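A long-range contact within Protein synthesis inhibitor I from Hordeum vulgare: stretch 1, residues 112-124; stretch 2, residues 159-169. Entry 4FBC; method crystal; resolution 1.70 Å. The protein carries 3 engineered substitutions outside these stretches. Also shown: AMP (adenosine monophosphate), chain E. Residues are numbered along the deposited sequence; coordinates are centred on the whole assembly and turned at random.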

# COMPACT_ATOMS: atom_id res chain seq x y z
N TYR A 112 -16.17 13.03 4.26
CA TYR A 112 -15.86 12.54 2.92
C TYR A 112 -15.13 13.61 2.11
O TYR A 112 -15.58 14.77 2.04
N VAL A 113 -14.01 13.24 1.50
CA VAL A 113 -13.16 14.21 0.81
C VAL A 113 -13.70 14.68 -0.54
O VAL A 113 -13.27 15.71 -1.08
N GLY A 114 -14.66 13.93 -1.10
CA GLY A 114 -15.27 14.31 -2.36
C GLY A 114 -14.99 13.38 -3.53
O GLY A 114 -15.58 13.54 -4.61
N PHE A 115 -14.12 12.39 -3.31
CA PHE A 115 -13.75 11.43 -4.36
C PHE A 115 -13.25 10.14 -3.71
O PHE A 115 -12.93 10.13 -2.51
N GLY A 116 -13.20 9.06 -4.49
CA GLY A 116 -12.83 7.75 -3.98
C GLY A 116 -11.34 7.44 -4.10
O GLY A 116 -10.57 8.26 -4.60
N GLY A 117 -10.95 6.24 -3.66
CA GLY A 117 -9.54 5.89 -3.58
C GLY A 117 -9.00 4.94 -4.64
O GLY A 117 -7.86 4.49 -4.54
N THR A 118 -9.80 4.63 -5.65
CA THR A 118 -9.31 3.79 -6.74
C THR A 118 -8.64 4.68 -7.78
O THR A 118 -8.93 5.87 -7.85
N TYR A 119 -7.75 4.12 -8.59
CA TYR A 119 -7.09 4.93 -9.60
C TYR A 119 -8.06 5.43 -10.67
O TYR A 119 -7.85 6.49 -11.26
N ARG A 120 -9.14 4.69 -10.91
CA ARG A 120 -10.19 5.22 -11.79
C ARG A 120 -10.82 6.48 -11.19
O ARG A 120 -11.02 7.47 -11.90
N ASP A 121 -11.11 6.44 -9.89
CA ASP A 121 -11.63 7.61 -9.19
C ASP A 121 -10.65 8.78 -9.26
O ASP A 121 -11.05 9.92 -9.52
N LEU A 122 -9.37 8.49 -9.02
CA LEU A 122 -8.35 9.52 -8.86
C LEU A 122 -7.81 10.11 -10.17
O LEU A 122 -7.53 11.31 -10.25
N LEU A 123 -7.68 9.27 -11.19
CA LEU A 123 -7.06 9.67 -12.45
C LEU A 123 -8.03 9.63 -13.64
O LEU A 123 -7.77 10.24 -14.67
N GLY A 124 -9.13 8.89 -13.48
CA GLY A 124 -10.06 8.66 -14.57
C GLY A 124 -9.91 7.27 -15.18
O GLY A 124 -10.87 6.72 -15.73
N LYS A 159 -8.89 22.77 -6.11
CA LYS A 159 -8.46 22.18 -4.85
C LYS A 159 -8.67 20.66 -4.84
O LYS A 159 -7.81 19.91 -4.35
N GLN A 160 -9.80 20.22 -5.37
CA GLN A 160 -10.09 18.79 -5.47
C GLN A 160 -9.09 18.11 -6.39
O GLN A 160 -8.63 17.00 -6.09
N GLN A 161 -8.76 18.76 -7.49
CA GLN A 161 -7.77 18.21 -8.41
C GLN A 161 -6.41 18.08 -7.71
O GLN A 161 -5.75 17.05 -7.83
N GLN A 162 -6.01 19.11 -6.98
CA GLN A 162 -4.81 19.04 -6.15
C GLN A 162 -4.87 17.88 -5.16
O GLN A 162 -3.91 17.13 -5.00
N ALA A 163 -6.02 17.73 -4.49
CA ALA A 163 -6.17 16.67 -3.50
C ALA A 163 -6.11 15.28 -4.14
O ALA A 163 -5.53 14.37 -3.56
N ARG A 164 -6.73 15.11 -5.31
CA ARG A 164 -6.65 13.84 -6.04
C ARG A 164 -5.20 13.44 -6.34
O ARG A 164 -4.79 12.30 -6.09
N GLU A 165 -4.45 14.38 -6.88
CA GLU A 165 -3.06 14.12 -7.26
C GLU A 165 -2.23 13.81 -6.02
O GLU A 165 -1.35 12.94 -6.06
N ALA A 166 -2.52 14.50 -4.92
CA ALA A 166 -1.82 14.25 -3.66
C ALA A 166 -2.07 12.84 -3.13
O ALA A 166 -1.14 12.13 -2.76
N VAL A 167 -3.34 12.42 -3.08
CA VAL A 167 -3.66 11.04 -2.71
C VAL A 167 -2.98 10.01 -3.62
O VAL A 167 -2.44 9.01 -3.14
N THR A 168 -2.99 10.26 -4.93
CA THR A 168 -2.39 9.34 -5.90
C THR A 168 -0.90 9.19 -5.62
O THR A 168 -0.35 8.08 -5.63
N THR A 169 -0.26 10.33 -5.35
CA THR A 169 1.17 10.37 -5.05
C THR A 169 1.48 9.51 -3.83
O THR A 169 2.42 8.70 -3.85

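A loop that runs into a short helix can pack against a long helix by combining an inserted aromatic ring and leucine side chains with hydrogen bonds to two backbone carbonyls, and this pair of stretches illustrates the principle. Helix 159-169 provides a continuous surface; the short helix 119-123 crosses it at 139°, with the axes 9.5 Å apart at closest approach, and the two stretches together bury 566 Å².

The contact opens with a backbone acceptor. Val113, itself buried in the p rotamer with its CA-to-CB bond sideways, offers its carbonyl to Gln160, whose NE2 donates to Val113 O at 3.2 Å. The m, m conformation of Gln160 brings its amide across to the loop although its CA-to-CB bond points sideways. Gly114 leaves room for that amide: a CB here would lie 2.4 Å from Gln160 NE2, and the backbone angles alone already call for glycine.

Phe115 is the centrepiece. Its CA-to-CB bond points toward the helix, and the p rotamer lays the ring along it. Arg164 CG sits over one face of Phe115, 3.7 Å from its ring centroid and only 5° off the normal, a CH-pi contact made by the aliphatic part of a charged side chain. At the ring edge lie Gln160 NE2, 3.3 Å from Phe115 CD2, and Val167 CG2, 4.1 Å from Phe115 CE1. Ala163 also points toward the loop, its CB 3.8 Å from Phe115 CZ.

The chain then withdraws. Gly117 lies beside the bound AMP, its O 3.8 Å from AMP C6, and Thr118, in the p rotamer, caps the short helix by accepting from Asp121 N at OG1 (3.1 Å). Tyr119 (m) starts sideways, but its ring comes nearer, with CE1 4.3 Å from Thr168 CG2.

Asp121 contributes its carbonyl rather than its carboxylate, whose end leads away. Arg164 NE makes a weak hydrogen bond to Asp121 O at 3.4 Å, reinforced by a water that donates to Asp121 O (2.5 Å) and accepts from Arg164 NH2 (2.7 Å). The m, t, t course of Arg164 thus serves both the Phe115 face and this polar site.

Leu122 (m, t) closes the apolar part, placing CD1 4.0 Å from Val167 CG1, while its CB lies 3.4 Å from Thr168 OG1. Thr168 OG1 is satisfied within its own helix, donating to Arg164 O at 2.8 Å, so it can border leucine side chains. Leu123 (m, t) completes the contact, its CD2 3.8 Å from Thr168 OG1, before Gly124 leaves the helix with positive phi.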

# COMPACT_ATOMS: atom_id res chain seq x y z
CB TYR A 112 -17.13 12.07 2.19
CG TYR A 112 -16.88 11.51 0.81
CD1 TYR A 112 -16.00 10.44 0.62
CD2 TYR A 112 -17.53 12.03 -0.30
CE1 TYR A 112 -15.77 9.93 -0.64
CE2 TYR A 112 -17.31 11.52 -1.57
CZ TYR A 112 -16.42 10.46 -1.73
OH TYR A 112 -16.20 9.94 -2.98
CB VAL A 113 -11.71 13.67 0.66
CG1 VAL A 113 -11.64 12.59 -0.40
CG2 VAL A 113 -10.74 14.81 0.33
CB PHE A 115 -12.67 12.01 -5.29
CG PHE A 115 -11.48 12.56 -4.55
CD1 PHE A 115 -10.45 11.71 -4.16
CD2 PHE A 115 -11.39 13.91 -4.26
CE1 PHE A 115 -9.35 12.21 -3.47
CE2 PHE A 115 -10.30 14.42 -3.58
CZ PHE A 115 -9.28 13.57 -3.19
CB THR A 118 -10.43 2.97 -7.43
OG1 THR A 118 -11.24 3.83 -8.23
CG2 THR A 118 -11.30 2.27 -6.39
CB TYR A 119 -5.88 4.21 -10.20
CG TYR A 119 -4.80 3.98 -9.17
CD1 TYR A 119 -4.25 5.05 -8.47
CD2 TYR A 119 -4.34 2.70 -8.89
CE1 TYR A 119 -3.28 4.85 -7.52
CE2 TYR A 119 -3.35 2.49 -7.93
CZ TYR A 119 -2.83 3.57 -7.25
OH TYR A 119 -1.85 3.38 -6.31
CB ARG A 120 -11.28 4.19 -12.08
CG ARG A 120 -12.33 4.79 -13.02
CD ARG A 120 -13.59 3.95 -13.15
NE ARG A 120 -14.50 4.53 -14.13
CZ ARG A 120 -15.46 5.41 -13.85
NH1 ARG A 120 -15.66 5.81 -12.60
NH2 ARG A 120 -16.23 5.88 -14.83
CB ASP A 121 -11.90 7.29 -7.71
CG ASP A 121 -12.96 6.22 -7.52
OD1 ASP A 121 -13.82 6.04 -8.40
OD2 ASP A 121 -12.92 5.56 -6.45
CB LEU A 122 -7.18 8.96 -8.04
CG LEU A 122 -7.56 8.55 -6.62
CD1 LEU A 122 -6.45 7.72 -6.02
CD2 LEU A 122 -7.80 9.78 -5.77
CB LEU A 123 -5.87 8.77 -12.75
CG LEU A 123 -4.84 8.68 -11.63
CD1 LEU A 123 -3.78 7.64 -11.95
CD2 LEU A 123 -4.21 10.03 -11.38
CB LYS A 159 -9.17 22.83 -3.66
CG LYS A 159 -8.78 24.28 -3.41
CD LYS A 159 -9.16 24.72 -2.00
CE LYS A 159 -8.92 26.22 -1.78
NZ LYS A 159 -10.14 27.04 -2.05
CB GLN A 160 -11.51 18.55 -5.99
CG GLN A 160 -12.61 18.90 -5.01
CD GLN A 160 -12.68 17.94 -3.84
OE1 GLN A 160 -12.33 18.29 -2.71
NE2 GLN A 160 -13.13 16.73 -4.10
CB GLN A 161 -7.66 19.04 -9.68
CG GLN A 161 -6.86 18.36 -10.79
CD GLN A 161 -7.16 16.87 -10.89
OE1 GLN A 161 -8.32 16.45 -10.95
NE2 GLN A 161 -6.10 16.06 -10.90
CB GLN A 162 -4.59 20.35 -5.38
CG GLN A 162 -3.53 20.21 -4.27
CD GLN A 162 -3.28 21.49 -3.49
OE1 GLN A 162 -2.30 22.19 -3.73
NE2 GLN A 162 -4.15 21.78 -2.53
CB ALA A 163 -7.47 16.85 -2.72
CB ARG A 164 -7.43 13.89 -7.36
CG ARG A 164 -8.94 13.69 -7.24
CD ARG A 164 -9.58 13.72 -8.63
NE ARG A 164 -10.94 13.21 -8.65
CZ ARG A 164 -12.03 13.97 -8.56
NH1 ARG A 164 -11.90 15.28 -8.43
NH2 ARG A 164 -13.24 13.42 -8.59
CB GLU A 165 -2.50 15.31 -8.03
CG GLU A 165 -3.28 15.61 -9.31
CD GLU A 165 -2.85 16.89 -10.01
OE1 GLU A 165 -2.06 17.67 -9.42
OE2 GLU A 165 -3.30 17.12 -11.15
CB ALA A 166 -2.21 15.27 -2.62
CB VAL A 167 -5.18 10.81 -2.68
CG1 VAL A 167 -5.50 9.31 -2.53
CG2 VAL A 167 -5.79 11.60 -1.55
CB THR A 168 -2.59 9.84 -7.34
OG1 THR A 168 -3.98 10.04 -7.60
CG2 THR A 168 -2.04 8.85 -8.34
CB THR A 169 1.63 11.82 -4.78
OG1 THR A 169 1.40 12.62 -5.95
CG2 THR A 169 3.13 11.84 -4.44
P AMP E . -11.00 -3.51 -6.11
O1P AMP E . -11.61 -2.20 -6.57
O2P AMP E . -11.25 -4.75 -6.94
O3P AMP E . -11.40 -3.78 -4.67
O5' AMP E . -9.43 -3.32 -5.89
C5' AMP E . -8.49 -3.72 -6.87
C4' AMP E . -7.09 -3.30 -6.50
O4' AMP E . -6.99 -1.86 -6.53
C3' AMP E . -6.65 -3.68 -5.08
O3' AMP E . -6.19 -5.02 -4.98
C2' AMP E . -5.58 -2.63 -4.77
O2' AMP E . -4.34 -3.00 -5.38
C1' AMP E . -6.14 -1.40 -5.50
N9 AMP E . -6.92 -0.52 -4.60
C8 AMP E . -8.25 -0.29 -4.67
N7 AMP E . -8.67 0.58 -3.72
C5 AMP E . -7.57 0.95 -3.01
C6 AMP E . -7.29 1.85 -1.86
N6 AMP E . -8.29 2.55 -1.26
N1 AMP E . -6.00 1.94 -1.44
C2 AMP E . -5.00 1.24 -2.02
N3 AMP E . -5.19 0.42 -3.07
C4 AMP E . -6.43 0.23 -3.60
O HOH W 1 -13.38 10.71 -9.01